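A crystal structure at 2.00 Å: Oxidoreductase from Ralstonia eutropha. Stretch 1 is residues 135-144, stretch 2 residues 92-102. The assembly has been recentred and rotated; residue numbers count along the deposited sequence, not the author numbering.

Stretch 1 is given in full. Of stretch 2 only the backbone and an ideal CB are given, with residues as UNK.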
ATOM      1  N   ALA A 135       7.030   5.113  20.741  1.00 19.05           N
ATOM      2  CA  ALA A 135       7.762   3.996  20.145  1.00 19.71           C
ATOM      3  C   ALA A 135       9.203   4.426  19.776  1.00 19.00           C
ATOM      4  O   ALA A 135       9.478   5.614  19.698  1.00 17.65           O
ATOM      5  CB  ALA A 135       7.037   3.483  18.916  1.00 18.11           C
ATOM      6  N   PRO A 136      10.112   3.457  19.545  1.00 18.96           N
ATOM      7  CA  PRO A 136      11.501   3.768  19.198  1.00 19.94           C
ATOM      8  C   PRO A 136      11.691   4.625  17.958  1.00 20.12           C
ATOM      9  O   PRO A 136      12.663   5.369  17.893  1.00 19.79           O
ATOM     10  CB  PRO A 136      12.136   2.396  18.992  1.00 20.52           C
ATOM     11  CG  PRO A 136      11.270   1.455  19.668  1.00 20.39           C
ATOM     12  CD  PRO A 136       9.917   2.017  19.756  1.00 19.16           C
ATOM     13  N   LEU A 137      10.786   4.516  16.990  1.00 21.03           N
ATOM     14  CA  LEU A 137      10.865   5.331  15.776  1.00 22.09           C
ATOM     15  C   LEU A 137       9.511   5.540  15.089  1.00 22.18           C
ATOM     16  O   LEU A 137       8.561   4.801  15.354  1.00 22.20           O
ATOM     17  CB  LEU A 137      11.874   4.730  14.792  1.00 21.01           C
ATOM     18  CG  LEU A 137      11.556   3.486  13.963  1.00 21.95           C
ATOM     19  CD1 LEU A 137      10.741   3.806  12.724  1.00 20.89           C
ATOM     20  CD2 LEU A 137      12.857   2.804  13.544  1.00 22.61           C
ATOM     21  N   ASP A 138       9.433   6.594  14.271  1.00 22.02           N
ATOM     22  CA  ASP A 138       8.293   6.839  13.388  1.00 22.02           C
ATOM     23  C   ASP A 138       8.843   6.979  11.968  1.00 20.82           C
ATOM     24  O   ASP A 138       9.838   7.659  11.768  1.00 22.52           O
ATOM     25  CB  ASP A 138       7.584   8.183  13.656  1.00 23.92           C
ATOM     26  CG  ASP A 138       6.711   8.207  14.876  1.00 26.29           C
ATOM     27  OD1 ASP A 138       6.320   7.150  15.417  1.00 27.74           O
ATOM     28  OD2 ASP A 138       6.370   9.357  15.281  1.00 29.03           O
ATOM     29  N   LEU A 139       8.196   6.363  10.993  1.00 19.32           N
ATOM     30  CA  LEU A 139       8.464   6.691   9.589  1.00 19.04           C
ATOM     31  C   LEU A 139       7.454   7.768   9.146  1.00 18.85           C
ATOM     32  O   LEU A 139       6.296   7.680   9.528  1.00 20.99           O
ATOM     33  CB  LEU A 139       8.307   5.490   8.692  1.00 19.45           C
ATOM     34  CG  LEU A 139       9.213   4.317   8.972  1.00 19.69           C
ATOM     35  CD1 LEU A 139       8.851   3.199   7.939  1.00 19.08           C
ATOM     36  CD2 LEU A 139      10.689   4.730   8.951  1.00 15.30           C
ATOM     37  N   VAL A 140       7.890   8.804   8.410  1.00 18.43           N
ATOM     38  CA  VAL A 140       6.955   9.756   7.749  1.00 17.79           C
ATOM     39  C   VAL A 140       7.125   9.664   6.226  1.00 18.30           C
ATOM     40  O   VAL A 140       8.263   9.817   5.692  1.00 18.87           O
ATOM     41  CB  VAL A 140       7.146  11.205   8.173  1.00 17.89           C
ATOM     42  CG1 VAL A 140       5.976  12.045   7.651  1.00 15.29           C
ATOM     43  CG2 VAL A 140       7.242  11.289   9.679  1.00 16.11           C
ATOM     44  N   PHE A 141       6.014   9.437   5.526  1.00 16.27           N
ATOM     45  CA  PHE A 141       6.000   9.296   4.057  1.00 18.10           C
ATOM     46  C   PHE A 141       5.597  10.669   3.532  1.00 17.13           C
ATOM     47  O   PHE A 141       4.447  11.101   3.717  1.00 18.88           O
ATOM     48  CB  PHE A 141       5.039   8.188   3.629  1.00 17.72           C
ATOM     49  CG  PHE A 141       5.408   6.819   4.180  1.00 20.82           C
ATOM     50  CD1 PHE A 141       4.961   6.411   5.423  1.00 21.62           C
ATOM     51  CD2 PHE A 141       6.222   5.946   3.442  1.00 22.47           C
ATOM     52  CE1 PHE A 141       5.315   5.159   5.943  1.00 21.52           C
ATOM     53  CE2 PHE A 141       6.565   4.679   3.938  1.00 22.30           C
ATOM     54  CZ  PHE A 141       6.104   4.280   5.181  1.00 21.97           C
ATOM     55  N   VAL A 142       6.556  11.369   2.950  1.00 16.12           N
ATOM     56  CA  VAL A 142       6.364  12.735   2.488  1.00 16.45           C
ATOM     57  C   VAL A 142       6.214  12.769   0.982  1.00 17.28           C
ATOM     58  O   VAL A 142       7.081  12.261   0.296  1.00 19.81           O
ATOM     59  CB  VAL A 142       7.535  13.604   2.897  1.00 15.82           C
ATOM     60  CG1 VAL A 142       7.405  15.046   2.311  1.00 16.26           C
ATOM     61  CG2 VAL A 142       7.663  13.630   4.444  1.00 14.06           C
ATOM     62  N   ALA A 143       5.146  13.402   0.481  1.00 18.85           N
ATOM     63  CA  ALA A 143       4.904  13.550  -0.981  1.00 19.41           C
ATOM     64  C   ALA A 143       5.646  14.767  -1.468  1.00 19.95           C
ATOM     65  O   ALA A 143       5.560  15.837  -0.851  1.00 19.14           O
ATOM     66  CB  ALA A 143       3.416  13.693  -1.336  1.00 19.36           C
ATOM     67  N   ASN A 144       6.345  14.606  -2.584  1.00 19.01           N
ATOM     68  CA  ASN A 144       7.068  15.673  -3.209  1.00 21.00           C
ATOM     69  C   ASN A 144       6.285  16.169  -4.415  1.00 20.22           C
ATOM     70  O   ASN A 144       6.381  15.611  -5.514  1.00 19.68           O
ATOM     71  CB  ASN A 144       8.481  15.237  -3.577  1.00 23.22           C
ATOM     72  CG  ASN A 144       9.379  16.427  -3.814  1.00 25.87           C
ATOM     73  OD1 ASN A 144       9.029  17.371  -4.544  1.00 25.12           O
ATOM     74  ND2 ASN A 144      10.515  16.436  -3.117  1.00 29.35           N
ATOM     75  N   UNK A  92      10.085   9.349  -8.105  1.00 31.84           N
ATOM     76  CA  UNK A  92      10.108   9.092  -6.677  1.00 30.11           C
ATOM     77  C   UNK A  92       9.184  10.117  -6.041  1.00 27.93           C
ATOM     78  O   UNK A  92       9.625  11.173  -5.657  1.00 30.93           O
ATOM     79  CB  UNK A  92      11.524   9.167  -6.103  1.00 30.11           C
ATOM     80  N   UNK A  93       7.903   9.826  -5.936  1.00 24.39           N
ATOM     81  CA  UNK A  93       6.971  10.816  -5.389  1.00 23.35           C
ATOM     82  C   UNK A  93       7.009  10.894  -3.851  1.00 22.38           C
ATOM     83  O   UNK A  93       6.734  11.962  -3.297  1.00 22.82           O
ATOM     84  CB  UNK A  93       5.549  10.487  -5.849  1.00 23.35           C
ATOM     85  N   UNK A  94       7.382   9.796  -3.188  1.00 19.98           N
ATOM     86  CA  UNK A  94       7.448   9.703  -1.739  1.00 20.05           C
ATOM     87  C   UNK A  94       8.900   9.553  -1.251  1.00 20.90           C
ATOM     88  O   UNK A  94       9.621   8.710  -1.747  1.00 19.45           O
ATOM     89  CB  UNK A  94       6.601   8.525  -1.253  1.00 20.05           C
ATOM     90  N   UNK A  95       9.280  10.393  -0.274  1.00 21.02           N
ATOM     91  CA  UNK A  95      10.541  10.326   0.431  1.00 21.82           C
ATOM     92  C   UNK A  95      10.183   9.850   1.832  1.00 21.10           C
ATOM     93  O   UNK A  95       9.193  10.301   2.430  1.00 20.62           O
ATOM     94  CB  UNK A  95      11.279  11.666   0.437  1.00 21.82           C
ATOM     95  N   UNK A  96      10.986   8.944   2.361  1.00 19.82           N
ATOM     96  CA  UNK A  96      10.751   8.401   3.658  1.00 19.76           C
ATOM     97  C   UNK A  96      11.685   9.072   4.636  1.00 18.05           C
ATOM     98  O   UNK A  96      12.895   9.060   4.462  1.00 17.85           O
ATOM     99  CB  UNK A  96      10.930   6.882   3.662  1.00 19.76           C
ATOM    100  N   UNK A  97      11.095   9.622   5.684  1.00 18.56           N
ATOM    101  CA  UNK A  97      11.806  10.257   6.770  1.00 18.05           C
ATOM    102  C   UNK A  97      11.674   9.353   7.963  1.00 17.84           C
ATOM    103  O   UNK A  97      10.683   8.630   8.084  1.00 18.52           O
ATOM    104  CB  UNK A  97      11.276  11.662   7.063  1.00 18.05           C
ATOM    105  N   UNK A  98      12.646   9.429   8.864  1.00 18.59           N
ATOM    106  CA  UNK A  98      12.651   8.606  10.076  1.00 16.81           C
ATOM    107  C   UNK A  98      12.878   9.502  11.292  1.00 16.16           C
ATOM    108  O   UNK A  98      13.915  10.169  11.362  1.00 15.63           O
ATOM    109  CB  UNK A  98      13.725   7.519   9.997  1.00 16.81           C
ATOM    110  N   UNK A  99      11.925   9.522  12.235  1.00 14.72           N
ATOM    111  CA  UNK A  99      12.093  10.276  13.491  1.00 15.34           C
ATOM    112  C   UNK A  99      12.690   9.315  14.495  1.00 15.74           C
ATOM    113  O   UNK A  99      12.022   8.350  14.887  1.00 16.03           O
ATOM    114  CB  UNK A  99      10.774  10.862  13.998  1.00 15.34           C
ATOM    115  N   UNK A 100      13.966   9.526  14.839  1.00 16.33           N
ATOM    116  CA  UNK A 100      14.652   8.769  15.877  1.00 16.86           C
ATOM    117  C   UNK A 100      14.854   9.702  17.074  1.00 16.57           C
ATOM    118  O   UNK A 100      14.762  10.940  16.926  1.00 16.50           O
ATOM    119  CB  UNK A 100      15.983   8.208  15.373  1.00 16.86           C
ATOM    120  N   UNK A 101      15.156   9.136  18.259  1.00 15.77           N
ATOM    121  CA  UNK A 101      15.457  10.028  19.408  1.00 14.02           C
ATOM    122  C   UNK A 101      16.662  10.969  19.158  1.00 14.86           C
ATOM    123  O   UNK A 101      16.676  12.086  19.665  1.00 14.76           O
ATOM    124  CB  UNK A 101      15.735   9.180  20.651  1.00 14.02           C
ATOM    125  N   UNK A 102      17.651  10.522  18.384  1.00 14.99           N
ATOM    126  CA  UNK A 102      18.819  11.349  18.048  1.00 14.48           C
ATOM    127  C   UNK A 102      18.584  12.348  16.903  1.00 15.09           C
ATOM    128  O   UNK A 102      19.439  13.165  16.653  1.00 15.80           O
ATOM    129  CB  UNK A 102      19.989  10.435  17.676  1.00 14.48           C
TER

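Stretch 2 runs antiparallel to stretch 1, and seven backbone hydrogen bonds join them. Positions 94 to 99 pair with Ala-143 back to Asp-138, and each of these pairs shares a face of the sheet.

Position 92 lies in a loop, and its CB has nothing of stretch 1 within 5.5 Å. Stretch 1 sets no demand. The residue is Thr-92, which makes no contact.

Position 93 has a CB pointing sideways, 5.2 Å from Asn-144 O. Its O accepts from Asn-144 N at 2.8 Å. Many side chains would fit. It is Val-93, and the backbone does the work.

Position 94 pairs with Ala-143, whose small side chain leaves room on the face that also carries Phe-141. The ideal CB is 5.1 Å from Phe-141 CB. A branched or long apolar residue suits: Ile, Leu, Val or Met. The residue is Ile-94, with chi1 and chi2 both m. Its CD1 reaches 3.9 Å from Ala-143 CB, while its CG2 lies 3.8 Å from Phe-141 CB, at the edge of that ring.

Position 95 is on the other face, opposite Val-142. Its N donates to Val-142 O and its O accepts from Val-142 N, both at 2.9 Å. The nearby Asn-144 amide would tolerate a polar group, but Val, Thr or Ser would also serve. The residue is Asp-95. Its OD2 stays 3.9 Å from Asn-144 ND2, and both its carboxylate oxygens are hydrogen-bonded elsewhere in the structure.

Position 96 returns to the face of Phe-141, with its ideal CB 4.8 Å from Phe-141 CD2. Leu-139 is near too. Val, Ile or Leu would suit. The residue is Val-96, chi1 t. Its two methyls divide between neighbours: CG2 is 3.8 Å from Phe-141 CD2, and CG1 is 4.2 Å from Leu-139 CD2.

Position 97 faces the side of Val-140 and Val-142, with its ideal CB 4.9 Å from Val-142 CG2. Val, Ile, Leu or an aromatic could cover these valines. The residue is Tyr-97. With chi1 m, its ring lies beside Val-142, with CD1 3.4 Å from Val-142 CG2. Its backbone exchanges two hydrogen bonds with Val-140, N to O and O to N, each 2.8 Å.

Position 98 pairs with Leu-139, its ideal CB 4.3 Å from Leu-139 CD2. Leu-137 lies farther along. A beta-branched apolar residue fits well, though Leu could too. It is Val-98: CG2 meets Leu-139 CD2 at 3.9 Å, and CG1 meets Leu-137 CD1 at 4.2 Å.

Position 99 pairs with Asp-138. Its N donates to Asp-138 O at 2.8 Å, and its O accepts from Asp-138 N at 3.2 Å. The ideal CB lies 4.0 Å from Asp-138 O, on the face that also carries Val-140 and Val-142. A small residue sits there easily; Ser, Thr or Val are also possible. The residue is Ala-99, whose CB is 4.2 Å from Asp-138 CB.

At position 100 CA-to-CB points sideways, and the ideal CB is 5.4 Å from Leu-137 CB. An apolar chain could bend back. Leu-100 does so: its CD2 is 3.9 Å from Leu-137 CB.

Position 101 has phi near -59°, which permits proline. Pro-101 places CD 3.5 Å from Pro-136 O.

Position 102 is out of reach. It is Ala-102.

Stretch 2, residues 92-102: TVIDVYVALPA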
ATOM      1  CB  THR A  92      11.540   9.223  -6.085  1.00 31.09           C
ATOM      2  OG1 THR A  92      12.462   8.508  -6.905  1.00 31.33           O
ATOM      3  CG2 THR A  92      11.571   8.682  -4.624  1.00 30.47           C
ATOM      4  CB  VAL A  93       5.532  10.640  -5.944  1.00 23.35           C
ATOM      5  CG1 VAL A  93       5.576  10.799  -7.494  1.00 22.73           C
ATOM      6  CG2 VAL A  93       4.876   9.288  -5.477  1.00 22.86           C
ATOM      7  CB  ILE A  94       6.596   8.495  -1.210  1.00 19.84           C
ATOM      8  CG1 ILE A  94       5.094   8.696  -1.509  1.00 20.59           C
ATOM      9  CG2 ILE A  94       6.775   8.260   0.280  1.00 18.29           C
ATOM     10  CD1 ILE A  94       4.443   9.952  -0.842  1.00 18.61           C
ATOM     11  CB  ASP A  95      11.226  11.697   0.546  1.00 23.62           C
ATOM     12  CG  ASP A  95      11.762  12.223  -0.776  1.00 25.18           C
ATOM     13  OD1 ASP A  95      12.092  11.433  -1.696  1.00 27.33           O
ATOM     14  OD2 ASP A  95      11.869  13.466  -0.909  1.00 26.94           O
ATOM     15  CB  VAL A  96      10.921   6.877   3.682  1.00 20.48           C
ATOM     16  CG1 VAL A  96      10.751   6.382   5.105  1.00 22.37           C
ATOM     17  CG2 VAL A  96       9.904   6.240   2.766  1.00 21.83           C
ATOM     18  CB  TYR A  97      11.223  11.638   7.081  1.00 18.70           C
ATOM     19  CG  TYR A  97      11.609  12.696   6.076  1.00 18.50           C
ATOM     20  CD1 TYR A  97      10.966  12.770   4.838  1.00 19.56           C
ATOM     21  CD2 TYR A  97      12.614  13.626   6.356  1.00 18.10           C
ATOM     22  CE1 TYR A  97      11.297  13.745   3.907  1.00 18.06           C
ATOM     23  CE2 TYR A  97      12.960  14.597   5.441  1.00 18.00           C
ATOM     24  CZ  TYR A  97      12.320  14.638   4.194  1.00 19.01           C
ATOM     25  OH  TYR A  97      12.679  15.594   3.290  1.00 19.92           O
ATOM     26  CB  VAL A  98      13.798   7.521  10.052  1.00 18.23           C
ATOM     27  CG1 VAL A  98      13.557   6.486  11.113  1.00 17.86           C
ATOM     28  CG2 VAL A  98      13.923   6.849   8.697  1.00 20.78           C
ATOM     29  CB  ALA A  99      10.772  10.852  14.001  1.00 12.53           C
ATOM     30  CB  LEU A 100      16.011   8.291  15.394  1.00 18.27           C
ATOM     31  CG  LEU A 100      15.991   7.222  14.303  1.00 19.16           C
ATOM     32  CD1 LEU A 100      17.363   7.186  13.604  1.00 19.92           C
ATOM     33  CD2 LEU A 100      15.562   5.837  14.871  1.00 17.59           C
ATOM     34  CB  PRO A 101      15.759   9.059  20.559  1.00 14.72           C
ATOM     35  CG  PRO A 101      15.156   7.753  20.191  1.00 14.74           C
ATOM     36  CD  PRO A 101      15.125   7.714  18.652  1.00 15.17           C
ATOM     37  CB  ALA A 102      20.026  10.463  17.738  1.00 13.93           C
TER
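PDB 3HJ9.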